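Local structure of prolyl oligopeptidase (Novosphingobium capsulatum, 1YR2) at residues 167-173 with 214-219; 221-227 with 243-249. The protein probably hydrolyses oligopeptides, as a serine endopeptidase of the S9A family, on the carboxyl side of proline and, less readily, of alanine. One frame throughout, in Å; residues are numbered along the deposited sequence.

Contact 1: residues 167-173 with 214-219; sequences AWAASDD and LAWLGN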
loop_
_atom_site.group_PDB
_atom_site.type_symbol
_atom_site.label_atom_id
_atom_site.label_comp_id
_atom_site.label_asym_id
_atom_site.label_seq_id
_atom_site.Cartn_x
_atom_site.Cartn_y
_atom_site.Cartn_z
ATOM N N ALA A 167 9.386 9.661 -15.843
ATOM C CA ALA A 167 10.393 8.596 -15.749
ATOM C C ALA A 167 11.759 9.100 -16.152
ATOM O O ALA A 167 11.862 10.112 -16.845
ATOM C CB ALA A 167 9.999 7.411 -16.649
ATOM N N TRP A 168 12.830 8.389 -15.733
ATOM C CA TRP A 168 14.187 8.768 -16.130
ATOM C C TRP A 168 15.029 7.490 -16.242
ATOM O O TRP A 168 14.705 6.530 -15.607
ATOM C CB TRP A 168 14.839 9.759 -15.178
ATOM C CG TRP A 168 14.891 9.350 -13.756
ATOM C CD1 TRP A 168 13.967 9.609 -12.823
ATOM C CD2 TRP A 168 15.929 8.592 -13.096
ATOM N NE1 TRP A 168 14.348 9.076 -11.616
ATOM C CE2 TRP A 168 15.540 8.435 -11.758
ATOM C CE3 TRP A 168 17.137 8.070 -13.494
ATOM C CZ2 TRP A 168 16.310 7.773 -10.809
ATOM C CZ3 TRP A 168 17.927 7.393 -12.541
ATOM C CH2 TRP A 168 17.503 7.259 -11.219
ATOM N N ALA A 169 16.076 7.545 -17.053
ATOM C CA ALA A 169 16.984 6.446 -17.259
ATOM C C ALA A 169 18.313 7.019 -17.652
ATOM O O ALA A 169 18.436 7.757 -18.641
ATOM C CB ALA A 169 16.468 5.512 -18.310
ATOM N N ALA A 170 19.338 6.672 -16.892
ATOM C CA ALA A 170 20.690 7.009 -17.268
ATOM C C ALA A 170 21.200 6.001 -18.318
ATOM O O ALA A 170 20.876 4.794 -18.268
ATOM C CB ALA A 170 21.567 7.001 -16.074
ATOM N N SER A 171 22.059 6.482 -19.216
ATOM C CA SER A 171 22.705 5.627 -20.198
ATOM C C SER A 171 23.634 4.600 -19.543
ATOM O O SER A 171 24.015 4.717 -18.359
ATOM C CB SER A 171 23.485 6.479 -21.243
ATOM O OG SER A 171 24.555 7.205 -20.653
ATOM N N ASP A 172 24.044 3.602 -20.325
ATOM C CA ASP A 172 24.822 2.485 -19.763
ATOM C C ASP A 172 26.119 2.954 -19.134
ATOM O O ASP A 172 26.562 2.413 -18.099
ATOM C CB ASP A 172 25.119 1.413 -20.834
ATOM C CG ASP A 172 23.890 0.565 -21.197
ATOM O OD1 ASP A 172 22.793 0.764 -20.601
ATOM O OD2 ASP A 172 23.931 -0.348 -22.071
ATOM N N ASP A 173 26.743 3.983 -19.712
ATOM C CA ASP A 173 27.997 4.502 -19.148
ATOM C C ASP A 173 27.816 5.774 -18.300
ATOM O O ASP A 173 28.792 6.367 -17.839
ATOM C CB ASP A 173 29.009 4.753 -20.261
ATOM C CG ASP A 173 28.611 5.921 -21.154
ATOM O OD1 ASP A 173 27.523 6.549 -20.917
ATOM O OD2 ASP A 173 29.304 6.249 -22.167
ATOM N N LEU A 214 11.732 3.505 -21.067
ATOM C CA LEU A 214 12.873 4.219 -21.578
ATOM C C LEU A 214 13.942 3.169 -21.427
ATOM O O LEU A 214 14.187 2.681 -20.314
ATOM C CB LEU A 214 13.217 5.413 -20.700
ATOM C CG LEU A 214 12.200 6.518 -20.587
ATOM C CD1 LEU A 214 12.677 7.531 -19.576
ATOM C CD2 LEU A 214 11.921 7.149 -21.936
ATOM N N ALA A 215 14.555 2.768 -22.516
ATOM C CA ALA A 215 15.591 1.737 -22.412
ATOM C C ALA A 215 16.732 2.065 -23.323
ATOM O O ALA A 215 16.573 2.104 -24.548
ATOM C CB ALA A 215 15.046 0.377 -22.767
ATOM N N TRP A 216 17.923 2.234 -22.744
ATOM C CA TRP A 216 19.081 2.583 -23.546
ATOM C C TRP A 216 19.621 1.337 -24.252
ATOM O O TRP A 216 19.675 0.247 -23.676
ATOM C CB TRP A 216 20.178 3.175 -22.650
ATOM C CG TRP A 216 19.917 4.595 -22.235
ATOM C CD1 TRP A 216 19.232 5.024 -21.132
ATOM C CD2 TRP A 216 20.306 5.778 -22.938
ATOM N NE1 TRP A 216 19.213 6.392 -21.080
ATOM C CE2 TRP A 216 19.843 6.886 -22.191
ATOM C CE3 TRP A 216 21.038 6.012 -24.100
ATOM C CZ2 TRP A 216 20.054 8.199 -22.588
ATOM C CZ3 TRP A 216 21.254 7.288 -24.499
ATOM C CH2 TRP A 216 20.785 8.389 -23.724
ATOM N N LEU A 217 20.000 1.526 -25.511
ATOM C CA LEU A 217 20.717 0.554 -26.293
ATOM C C LEU A 217 22.130 1.090 -26.358
ATOM O O LEU A 217 22.444 1.939 -27.175
ATOM C CB LEU A 217 20.078 0.427 -27.649
ATOM C CG LEU A 217 20.557 -0.709 -28.522
ATOM C CD1 LEU A 217 19.842 -1.978 -28.197
ATOM C CD2 LEU A 217 20.399 -0.321 -29.993
ATOM N N GLY A 218 22.953 0.646 -25.444
ATOM C CA GLY A 218 24.275 1.226 -25.224
ATOM C C GLY A 218 24.229 2.673 -24.757
ATOM O O GLY A 218 23.387 3.015 -23.927
ATOM N N ASN A 219 25.162 3.504 -25.246
ATOM C CA ASN A 219 25.316 4.874 -24.742
ATOM C C ASN A 219 24.755 5.984 -25.599
ATOM O O ASN A 219 24.752 7.125 -25.156
ATOM C CB ASN A 219 26.791 5.133 -24.429
ATOM C CG ASN A 219 27.367 4.035 -23.524
ATOM O OD1 ASN A 219 26.776 3.717 -22.513
ATOM N ND2 ASN A 219 28.465 3.472 -23.895
HETATM O O HOH W 1 22.356 -1.464 -23.563
#

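Contact 2: residues 221-227 with 243-249; sequences ALLYSRF and QTVWLHR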
loop_
_atom_site.group_PDB
_atom_site.type_symbol
_atom_site.label_atom_id
_atom_site.label_comp_id
_atom_site.label_asym_id
_atom_site.label_seq_id
_atom_site.Cartn_x
_atom_site.Cartn_y
_atom_site.Cartn_z
ATOM N N ALA A 221 21.731 5.463 -27.984
ATOM C CA ALA A 221 20.451 5.185 -28.622
ATOM C C ALA A 221 19.476 4.717 -27.552
ATOM O O ALA A 221 19.889 4.095 -26.566
ATOM C CB ALA A 221 20.583 4.126 -29.715
ATOM N N LEU A 222 18.201 4.978 -27.794
ATOM C CA LEU A 222 17.133 4.758 -26.820
ATOM C C LEU A 222 15.937 4.103 -27.501
ATOM O O LEU A 222 15.472 4.596 -28.528
ATOM C CB LEU A 222 16.686 6.107 -26.251
ATOM C CG LEU A 222 15.727 5.955 -25.062
ATOM C CD1 LEU A 222 16.460 5.735 -23.759
ATOM C CD2 LEU A 222 14.806 7.123 -24.921
ATOM N N LEU A 223 15.487 2.980 -26.953
ATOM C CA LEU A 223 14.224 2.352 -27.355
ATOM C C LEU A 223 13.051 2.915 -26.561
ATOM O O LEU A 223 13.140 3.107 -25.342
ATOM C CB LEU A 223 14.263 0.843 -27.077
ATOM C CG LEU A 223 15.204 0.018 -27.917
ATOM C CD1 LEU A 223 15.479 -1.324 -27.249
ATOM C CD2 LEU A 223 14.645 -0.214 -29.287
ATOM N N TYR A 224 11.953 3.147 -27.263
ATOM C CA TYR A 224 10.767 3.735 -26.683
ATOM C C TYR A 224 9.541 3.278 -27.480
ATOM O O TYR A 224 9.650 2.726 -28.573
ATOM C CB TYR A 224 10.877 5.272 -26.684
ATOM C CG TYR A 224 10.835 5.921 -28.064
ATOM C CD1 TYR A 224 11.982 5.991 -28.876
ATOM C CD2 TYR A 224 9.664 6.469 -28.560
ATOM C CE1 TYR A 224 11.925 6.560 -30.122
ATOM C CE2 TYR A 224 9.596 7.013 -29.834
ATOM C CZ TYR A 224 10.755 7.106 -30.589
ATOM O OH TYR A 224 10.688 7.712 -31.820
ATOM N N SER A 225 8.374 3.480 -26.904
ATOM C CA SER A 225 7.131 3.167 -27.576
ATOM C C SER A 225 6.337 4.433 -27.833
ATOM O O SER A 225 6.381 5.379 -27.047
ATOM C CB SER A 225 6.308 2.199 -26.727
ATOM O OG SER A 225 7.062 1.009 -26.465
ATOM N N ARG A 226 5.658 4.458 -28.977
ATOM C CA ARG A 226 4.906 5.606 -29.420
ATOM C C ARG A 226 3.676 5.170 -30.246
ATOM O O ARG A 226 3.541 4.005 -30.599
ATOM C CB ARG A 226 5.759 6.531 -30.258
ATOM C CG ARG A 226 6.300 5.934 -31.567
ATOM C CD ARG A 226 6.830 7.012 -32.545
ATOM N NE ARG A 226 5.680 7.722 -33.082
ATOM C CZ ARG A 226 5.730 8.824 -33.837
ATOM N NH1 ARG A 226 6.906 9.317 -34.212
ATOM N NH2 ARG A 226 4.584 9.399 -34.232
ATOM N N PHE A 227 2.836 6.148 -30.542
ATOM C CA PHE A 227 1.648 5.993 -31.371
ATOM C C PHE A 227 1.719 6.970 -32.535
ATOM O O PHE A 227 2.507 7.891 -32.520
ATOM C CB PHE A 227 0.373 6.283 -30.586
ATOM C CG PHE A 227 0.102 5.292 -29.497
ATOM C CD1 PHE A 227 0.774 5.363 -28.275
ATOM C CD2 PHE A 227 -0.833 4.294 -29.683
ATOM C CE1 PHE A 227 0.529 4.419 -27.241
ATOM C CE2 PHE A 227 -1.066 3.369 -28.688
ATOM C CZ PHE A 227 -0.364 3.442 -27.445
ATOM N N GLN A 243 0.325 0.772 -31.054
ATOM C CA GLN A 243 1.542 1.168 -30.407
ATOM C C GLN A 243 2.759 0.457 -31.055
ATOM O O GLN A 243 2.716 -0.741 -31.398
ATOM C CB GLN A 243 1.480 0.841 -28.920
ATOM C CG GLN A 243 2.706 1.371 -28.161
ATOM C CD GLN A 243 2.630 1.152 -26.644
ATOM O OE1 GLN A 243 2.275 0.057 -26.184
ATOM N NE2 GLN A 243 2.937 2.222 -25.867
ATOM N N THR A 244 3.828 1.189 -31.269
ATOM C CA THR A 244 5.034 0.642 -31.927
ATOM C C THR A 244 6.319 1.004 -31.177
ATOM O O THR A 244 6.389 2.039 -30.558
ATOM C CB THR A 244 5.119 1.052 -33.413
ATOM O OG1 THR A 244 5.060 2.471 -33.523
ATOM C CG2 THR A 244 3.904 0.605 -34.158
ATOM N N VAL A 245 7.287 0.097 -31.203
ATOM C CA VAL A 245 8.592 0.281 -30.570
ATOM C C VAL A 245 9.546 0.802 -31.650
ATOM O O VAL A 245 9.573 0.243 -32.733
ATOM C CB VAL A 245 9.110 -1.023 -29.972
ATOM C CG1 VAL A 245 10.491 -0.800 -29.298
ATOM C CG2 VAL A 245 8.153 -1.563 -28.997
ATOM N N TRP A 246 10.230 1.911 -31.349
ATOM C CA TRP A 246 11.230 2.568 -32.201
ATOM C C TRP A 246 12.552 2.773 -31.471
ATOM O O TRP A 246 12.603 2.739 -30.227
ATOM C CB TRP A 246 10.727 3.929 -32.634
ATOM C CG TRP A 246 9.516 3.921 -33.457
ATOM C CD1 TRP A 246 8.219 3.616 -33.063
ATOM C CD2 TRP A 246 9.436 4.244 -34.854
ATOM N NE1 TRP A 246 7.365 3.735 -34.136
ATOM C CE2 TRP A 246 8.073 4.142 -35.236
ATOM C CE3 TRP A 246 10.393 4.627 -35.832
ATOM C CZ2 TRP A 246 7.639 4.391 -36.546
ATOM C CZ3 TRP A 246 9.967 4.873 -37.111
ATOM C CH2 TRP A 246 8.596 4.751 -37.470
ATOM N N LEU A 247 13.598 3.043 -32.263
ATOM C CA LEU A 247 14.952 3.298 -31.775
ATOM C C LEU A 247 15.300 4.711 -32.199
ATOM O O LEU A 247 15.266 5.053 -33.387
ATOM C CB LEU A 247 15.970 2.308 -32.336
ATOM C CG LEU A 247 17.423 2.462 -31.901
ATOM C CD1 LEU A 247 17.522 2.106 -30.409
ATOM C CD2 LEU A 247 18.339 1.595 -32.730
ATOM N N HIS A 248 15.649 5.531 -31.224
ATOM C CA HIS A 248 16.157 6.856 -31.505
ATOM C C HIS A 248 17.676 6.898 -31.355
ATOM O O HIS A 248 18.211 6.559 -30.286
ATOM C CB HIS A 248 15.552 7.903 -30.564
ATOM C CG HIS A 248 16.105 9.271 -30.781
ATOM N ND1 HIS A 248 15.935 9.949 -31.963
ATOM C CD2 HIS A 248 16.872 10.072 -29.990
ATOM C CE1 HIS A 248 16.537 11.127 -31.884
ATOM N NE2 HIS A 248 17.129 11.220 -30.707
ATOM N N ARG A 249 18.350 7.414 -32.377
ATOM C CA ARG A 249 19.804 7.654 -32.291
ATOM C C ARG A 249 20.134 9.084 -31.905
ATOM O O ARG A 249 19.629 10.030 -32.467
ATOM C CB ARG A 249 20.492 7.232 -33.591
ATOM C CG ARG A 249 20.492 5.683 -33.741
ATOM C CD ARG A 249 21.224 5.209 -34.988
ATOM N NE ARG A 249 21.229 3.754 -35.116
ATOM C CZ ARG A 249 20.327 3.064 -35.794
ATOM N NH1 ARG A 249 19.311 3.664 -36.417
ATOM N NH2 ARG A 249 20.450 1.760 -35.852
#

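Contact 1: residues 167-173 with 214-219
The indole of W216 lies beneath the turn that ends strand 163-170, with S171 set squarely over one of its faces. S171 CA stands 3.5 Å from the centroid of the five-membered ring, only 3° off the ring normal, a CH-pi contact, and S171 CB rests over the middle of the ring system. With CG turned anti to its own carbonyl carbon (chi1 -77°), the indole is set against the end of strand 163-170, in the adjoining sheet, where NE1 gives a hydrogen bond of 2.9 Å to A169 O. The acceptor lies near the ring plane, but the N-H meets the carbonyl from well above its plane. A169 CB packs 4.0 Å from L214 CB, and L214 CD1 continues this apolar patch to A167.

The partly exposed polar end is more loosely bonded. The carboxylate of D173 and the amide of N219 are stacked with planes 5° apart, yet N219 OD1 takes only a weak, bent bond from D173 N (2.8 Å) and faces a second acceptor, D173 OD1, at 3.3 Å. D172 OD2 approaches G218 CA to 3.5 Å, beside a water that bonds W216 O and G218 N. S171 OG turns away from the indole to D173 OD1 and to the backbone N of L176. Adjacent propeller blades are thus joined here in good part by one indole, whose N-H is satisfied by a backbone carbonyl while its face packs against S171.

Contact 2: residues 221-227 with 243-249
R226 lays its aliphatic chain over the indole of W246, two residues related diagonally across an antiparallel strand pair. R226 CG comes within 3.4 Å of W246 CD1, and CD sits over one face of the five-membered ring, toward its rim. The bend at chi3 (-72°) then carries the guanidinium past the indole, its plane 42° from the ring, and any cation-pi attraction is weak. NE and NH2 instead grip F227 O side-on, both from the same face of that carbonyl. W246 NE1 is held at 2.7 Å by T244 OG1, which helps fix the indole's rotation.

Next to it, the Y224 ring is almost parallel to the indole but slid aside, so that Y224 CZ meets W246 CB at 3.8 Å rather than the ring. Its hydroxyl is hydrogen-bonded to D257, whose carboxylate also engages H248 ND1; H248 NE2 reaches D204.

On the opposite sheet face, A221, L223, V245 and L247 make apolar contacts: L223 CD2 is 3.9 Å from L247 CD1, and A221 CB also packs on L247 CD1. S225, on the same face, hydrogen-bonds H271 O through OG. At the end of the pair, Q243 CB lies over a face of the F227 ring, and the extended Q243 side chain runs on past S225 CB toward F211 and H271.

Six backbone hydrogen bonds, two at each of L222-H248, Y224-W246 and R226-T244, hold the register. These are the two middle strands of a four-stranded antiparallel sheet, a blade of the N-terminal beta-propeller characteristic of prolyl oligopeptidases.

Contacts 1 and 2 meet in one propeller blade, to which 214-219 and both segments of contact 2 belong; their centres are about 13 Å apart. Strand 215-216 is an outermost strand of that sheet and pairs with 221-226, A215 O lying 2.8 Å from L223 N, a probable hydrogen bond. W216 CE3 packs against the backbone carbonyl A221 O (3.3 Å), and the side chains of L217 and L247 meet. Contact 2 therefore builds the interior of the blade, whereas contact 1 joins its edge to strand 163-170 of the preceding blade. Their centres lie about 29 and 32 Å from the centre of the chain, and neither involves the alpha/beta-hydrolase domain, which in this family carries the catalytic residues.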